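Local coordinates for protein putative pectin lyase (Geobacillus virus E2, PDB 7CHU) that serves as the trimeric tailspike of a thermophilic bacteriophage, with a pectate lyase-like beta-helix that suggests attack on host surface polysaccharide, at residues Asn502-Lys507 against Lys514-Thr519; Val485-Thr490 against Ser494-Ser499. One frame throughout, in Å; residues are numbered along the deposited sequence.

Contact 1 (Asn502-Lys507 against Lys514-Thr519); sequences NKLKFK and KIVTLT
K505 and I515 face each other as a non-hydrogen-bonded antiparallel pair, and the lysine side chain runs past the isoleucine on their shared face of the sheet. Its CB starts 3.3 Å from K514 O, and CG passes the same oxygen more loosely. With CG set beside the backbone N (chi1 -58°) and the chain extended from there, CE comes to 4.1 Å from I515 CG1. NZ continues beyond the hairpin to salt bridges with D498 and D501, so the aliphatic part packs while the ammonium group is gripped by two carboxylates. On the same face, K503 adds only a marginal touch, CD against I515 CD1.

V516 fills the other face between L504 and F506. Its CB and CG1 rest against L504 CD2, with CB at 3.9 Å from that methyl, whereas CG2 lies 4.0 Å from F506 CB. The phenyl ring leads away from 514-519, and the bent chain of K514 leads away from 502-507.

F506 and K514 form the hydrogen-bonded pair: F506 N donates to K514 O at 2.8 Å in a nearly straight bond (170° at the hydrogen), and K514 N returns an equally short bond to F506 O. The bond from V516 N to L504 O is longer, 3.2 Å. Beyond it a water donates to both L504 O and V516 O, bridging the backbones where direct pairing gives out.

The 503-507 strand is the middle one of three, with 494-498 along its other edge. L504, F506 and V516 all pack on L495, V516 also meets V516 of both other subunits, and L518 of the third subunit covers F506 and K514, which places this face of the hairpin toward the trimer interior.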
# COMPACT_ATOMS: atom_id res chain seq x y z
N ASN A 502 15.58 65.42 -12.60
CA ASN A 502 16.67 64.46 -12.39
C ASN A 502 17.60 64.87 -11.24
O ASN A 502 18.79 64.59 -11.25
CB ASN A 502 17.48 64.25 -13.67
CG ASN A 502 16.66 63.61 -14.77
OD1 ASN A 502 15.91 62.66 -14.54
ND2 ASN A 502 16.79 64.15 -15.98
N LYS A 503 17.04 65.52 -10.23
CA LYS A 503 17.80 65.90 -9.04
C LYS A 503 17.43 65.01 -7.86
O LYS A 503 16.27 64.60 -7.71
CB LYS A 503 17.54 67.36 -8.69
CG LYS A 503 18.20 68.30 -9.68
CD LYS A 503 17.96 69.74 -9.31
CE LYS A 503 18.66 70.67 -10.30
NZ LYS A 503 18.36 72.07 -9.91
N LEU A 504 18.43 64.70 -7.04
CA LEU A 504 18.20 64.01 -5.77
C LEU A 504 17.48 64.95 -4.81
O LEU A 504 17.96 66.05 -4.55
CB LEU A 504 19.52 63.54 -5.16
CG LEU A 504 19.37 62.83 -3.81
CD1 LEU A 504 18.69 61.46 -3.99
CD2 LEU A 504 20.71 62.65 -3.14
N LYS A 505 16.33 64.52 -4.30
CA LYS A 505 15.51 65.37 -3.44
C LYS A 505 15.04 64.56 -2.25
O LYS A 505 15.15 63.33 -2.23
CB LYS A 505 14.29 65.96 -4.19
CG LYS A 505 14.66 66.78 -5.41
CD LYS A 505 13.47 67.57 -5.95
CE LYS A 505 13.86 68.32 -7.22
NZ LYS A 505 12.71 69.04 -7.83
N PHE A 506 14.55 65.27 -1.24
CA PHE A 506 14.00 64.67 -0.04
C PHE A 506 12.71 65.39 0.31
O PHE A 506 12.70 66.61 0.47
CB PHE A 506 15.01 64.77 1.12
CG PHE A 506 14.57 64.09 2.39
CD1 PHE A 506 14.47 62.71 2.46
CD2 PHE A 506 14.31 64.83 3.54
CE1 PHE A 506 14.09 62.08 3.63
CE2 PHE A 506 13.92 64.21 4.73
CZ PHE A 506 13.81 62.82 4.77
N LYS A 507 11.60 64.64 0.41
CA LYS A 507 10.39 65.21 1.00
C LYS A 507 10.44 64.95 2.49
O LYS A 507 10.37 63.79 2.93
CB LYS A 507 9.12 64.62 0.38
CG LYS A 507 7.85 65.09 1.07
CD LYS A 507 6.58 64.47 0.43
CE LYS A 507 6.19 65.22 -0.85
NZ LYS A 507 4.96 64.68 -1.51
N LYS A 514 12.43 69.08 -0.71
CA LYS A 514 13.65 69.88 -0.68
C LYS A 514 14.73 69.23 -1.53
O LYS A 514 14.74 68.01 -1.70
CB LYS A 514 14.14 70.07 0.75
CG LYS A 514 13.02 70.52 1.67
CD LYS A 514 13.53 70.89 3.01
CE LYS A 514 14.09 72.29 3.00
NZ LYS A 514 12.98 73.26 2.78
N ILE A 515 15.63 70.06 -2.06
CA ILE A 515 16.77 69.57 -2.83
C ILE A 515 17.87 69.14 -1.87
O ILE A 515 18.15 69.84 -0.89
CB ILE A 515 17.26 70.64 -3.82
CG1 ILE A 515 16.27 70.75 -4.99
CG2 ILE A 515 18.69 70.31 -4.32
CD1 ILE A 515 16.54 71.88 -5.95
N VAL A 516 18.44 67.96 -2.09
CA VAL A 516 19.59 67.53 -1.30
C VAL A 516 20.82 68.25 -1.84
O VAL A 516 21.17 68.10 -3.01
CB VAL A 516 19.77 66.01 -1.35
CG1 VAL A 516 21.01 65.62 -0.58
CG2 VAL A 516 18.53 65.27 -0.80
N THR A 517 21.45 69.06 -1.00
CA THR A 517 22.54 69.92 -1.46
C THR A 517 23.79 69.10 -1.78
O THR A 517 24.28 68.33 -0.95
CB THR A 517 22.87 70.97 -0.40
OG1 THR A 517 21.72 71.77 -0.14
CG2 THR A 517 24.02 71.86 -0.87
N LEU A 518 24.34 69.33 -2.97
CA LEU A 518 25.54 68.67 -3.45
C LEU A 518 26.62 69.71 -3.73
O LEU A 518 26.32 70.82 -4.19
CB LEU A 518 25.25 67.89 -4.74
CG LEU A 518 23.99 67.00 -4.72
CD1 LEU A 518 23.69 66.46 -6.11
CD2 LEU A 518 24.17 65.88 -3.71
N THR A 519 27.88 69.35 -3.49
CA THR A 519 28.98 70.24 -3.93
C THR A 519 29.85 69.63 -5.03
O THR A 519 30.19 70.30 -6.01
CB THR A 519 29.91 70.66 -2.77
OG1 THR A 519 30.95 69.68 -2.60
CG2 THR A 519 29.15 70.80 -1.47
OXT THR A 519 30.26 68.46 -4.97
O HOH W 1 20.29 67.22 -5.30

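Contact 2 (Val485-Thr490 against Ser494-Ser499); sequences VTASST and SLFVDS
The F496 ring carries the T490 methyl over one face: CG2 sits 3.6 Å from the ring centroid and only 9° off the normal, a CH-pi contact. S494 O of the same strand lies at the ring edge, in plane. The aliphatic start of K505, on the neighbouring strand, lies on the other side of the ring. V485 CG2 approaches obliquely, 3.9 Å from F496 CD1, and A487 CA comes in likewise at 3.8 Å from F496 CE1. Both lie on the T490 side of the ring plane, so the loop covers one side of the phenylalanine. Chi1 of F496 is 65°, placing CG between the backbone N and the carbonyl carbon and turning the ring toward the 485-490 loop.

The second flat group is the D498 carboxylate. OD1 accepts from A500 N and from a water that also takes the A487 N-H, tying the turn to the strand; OD2 turns to K505.

Backbone bonds close the far end. V485 N donates to V497 O at 3.0 Å, nearly in line with the carbonyl, and S499 N donates to V485 O at 2.8 Å from well above the carbonyl plane, 51° out of it. V485 and D498 thus make a single bridge. Within the loop, T486 O accepts from both N and OG of S489, the OG at 2.9 Å, and A487 O from both N and OG1 of T490.

Two overlapping i to i+3 turns, with helical backbone angles at 487-489 but no regular helix, therefore lead into a strand whose phenylalanine they cover. This packing of a turn on a strand belongs to the trimeric C-terminal end of the tailspike, where S494 and L495 carry the sheet on into an antiparallel strand of the third subunit.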
# COMPACT_ATOMS: atom_id res chain seq x y z
N VAL A 485 11.14 59.36 -10.13
CA VAL A 485 9.69 59.35 -9.92
C VAL A 485 9.22 60.79 -9.74
O VAL A 485 10.01 61.69 -9.49
CB VAL A 485 9.25 58.51 -8.70
CG1 VAL A 485 9.64 57.05 -8.88
CG2 VAL A 485 9.86 59.09 -7.41
N THR A 486 7.91 60.97 -9.79
CA THR A 486 7.32 62.29 -9.57
C THR A 486 7.33 62.64 -8.09
O THR A 486 7.19 61.77 -7.22
CB THR A 486 5.88 62.33 -10.08
OG1 THR A 486 5.05 61.54 -9.20
CG2 THR A 486 5.79 61.79 -11.51
N ALA A 487 7.46 63.94 -7.81
CA ALA A 487 7.49 64.40 -6.43
C ALA A 487 6.17 64.14 -5.72
O ALA A 487 6.15 63.75 -4.55
CB ALA A 487 7.84 65.89 -6.38
N SER A 488 5.04 64.34 -6.43
CA SER A 488 3.73 64.15 -5.80
C SER A 488 3.48 62.71 -5.39
O SER A 488 2.60 62.46 -4.56
CB SER A 488 2.61 64.63 -6.72
OG SER A 488 2.69 63.97 -7.98
N SER A 489 4.23 61.75 -5.94
CA SER A 489 4.00 60.36 -5.54
C SER A 489 4.68 60.00 -4.22
O SER A 489 4.45 58.90 -3.71
CB SER A 489 4.47 59.39 -6.64
OG SER A 489 5.89 59.26 -6.68
N THR A 490 5.50 60.89 -3.67
CA THR A 490 6.32 60.57 -2.52
C THR A 490 5.54 60.78 -1.22
O THR A 490 4.76 61.73 -1.09
CB THR A 490 7.60 61.41 -2.53
OG1 THR A 490 7.25 62.80 -2.51
CG2 THR A 490 8.38 61.16 -3.80
N SER A 494 10.79 60.89 2.44
CA SER A 494 11.12 60.10 1.27
C SER A 494 12.30 60.69 0.52
O SER A 494 12.29 61.87 0.16
CB SER A 494 9.93 60.03 0.31
OG SER A 494 8.94 59.19 0.85
N LEU A 495 13.30 59.86 0.26
CA LEU A 495 14.43 60.21 -0.60
C LEU A 495 14.18 59.63 -1.99
O LEU A 495 13.78 58.46 -2.12
CB LEU A 495 15.72 59.67 0.01
CG LEU A 495 17.09 60.06 -0.53
CD1 LEU A 495 17.37 61.55 -0.31
CD2 LEU A 495 18.11 59.18 0.17
N PHE A 496 14.37 60.45 -3.03
CA PHE A 496 14.08 60.05 -4.41
C PHE A 496 14.84 60.96 -5.36
O PHE A 496 15.28 62.04 -4.98
CB PHE A 496 12.58 60.12 -4.72
CG PHE A 496 12.00 61.52 -4.67
CD1 PHE A 496 11.61 62.16 -5.84
CD2 PHE A 496 11.86 62.19 -3.46
CE1 PHE A 496 11.08 63.45 -5.79
CE2 PHE A 496 11.33 63.47 -3.40
CZ PHE A 496 10.93 64.11 -4.57
N VAL A 497 14.96 60.53 -6.61
CA VAL A 497 15.34 61.41 -7.71
C VAL A 497 14.06 61.85 -8.43
O VAL A 497 13.28 61.01 -8.91
CB VAL A 497 16.31 60.71 -8.67
CG1 VAL A 497 16.58 61.61 -9.88
CG2 VAL A 497 17.60 60.37 -7.96
N ASP A 498 13.86 63.16 -8.51
CA ASP A 498 12.68 63.75 -9.13
C ASP A 498 12.76 63.65 -10.66
O ASP A 498 13.67 64.21 -11.27
CB ASP A 498 12.58 65.21 -8.69
CG ASP A 498 11.28 65.88 -9.09
OD1 ASP A 498 10.52 65.36 -9.94
OD2 ASP A 498 11.00 66.96 -8.56
N SER A 499 11.76 63.01 -11.28
CA SER A 499 11.77 62.87 -12.73
C SER A 499 11.54 64.20 -13.45
O SER A 499 11.80 64.27 -14.65
CB SER A 499 10.73 61.84 -13.19
OG SER A 499 9.42 62.26 -12.84
O HOH W 2 7.99 65.57 -10.10

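Overall arrangement
Both contacts lie far from the chain centre, at the C-terminal end, their centres about 10 Å apart, and share one three-stranded antiparallel sheet. Contact 1 joins its middle and last strands by regular backbone pairing; contact 2 packs an irregular turn on its first strand, relying on an aromatic ring, a single bridge and a water. The two are joined by K505 N, which probably bonds to F496 O at 2.8 Å. Each is partly buried; contact 1 buries apolar L504, F506 and V516, whereas contact 2 also buries the polar T490, S494 and D498. The third subunit touches both, extending the sheet at contact 2 and joining the V516 packing of three chains at contact 1.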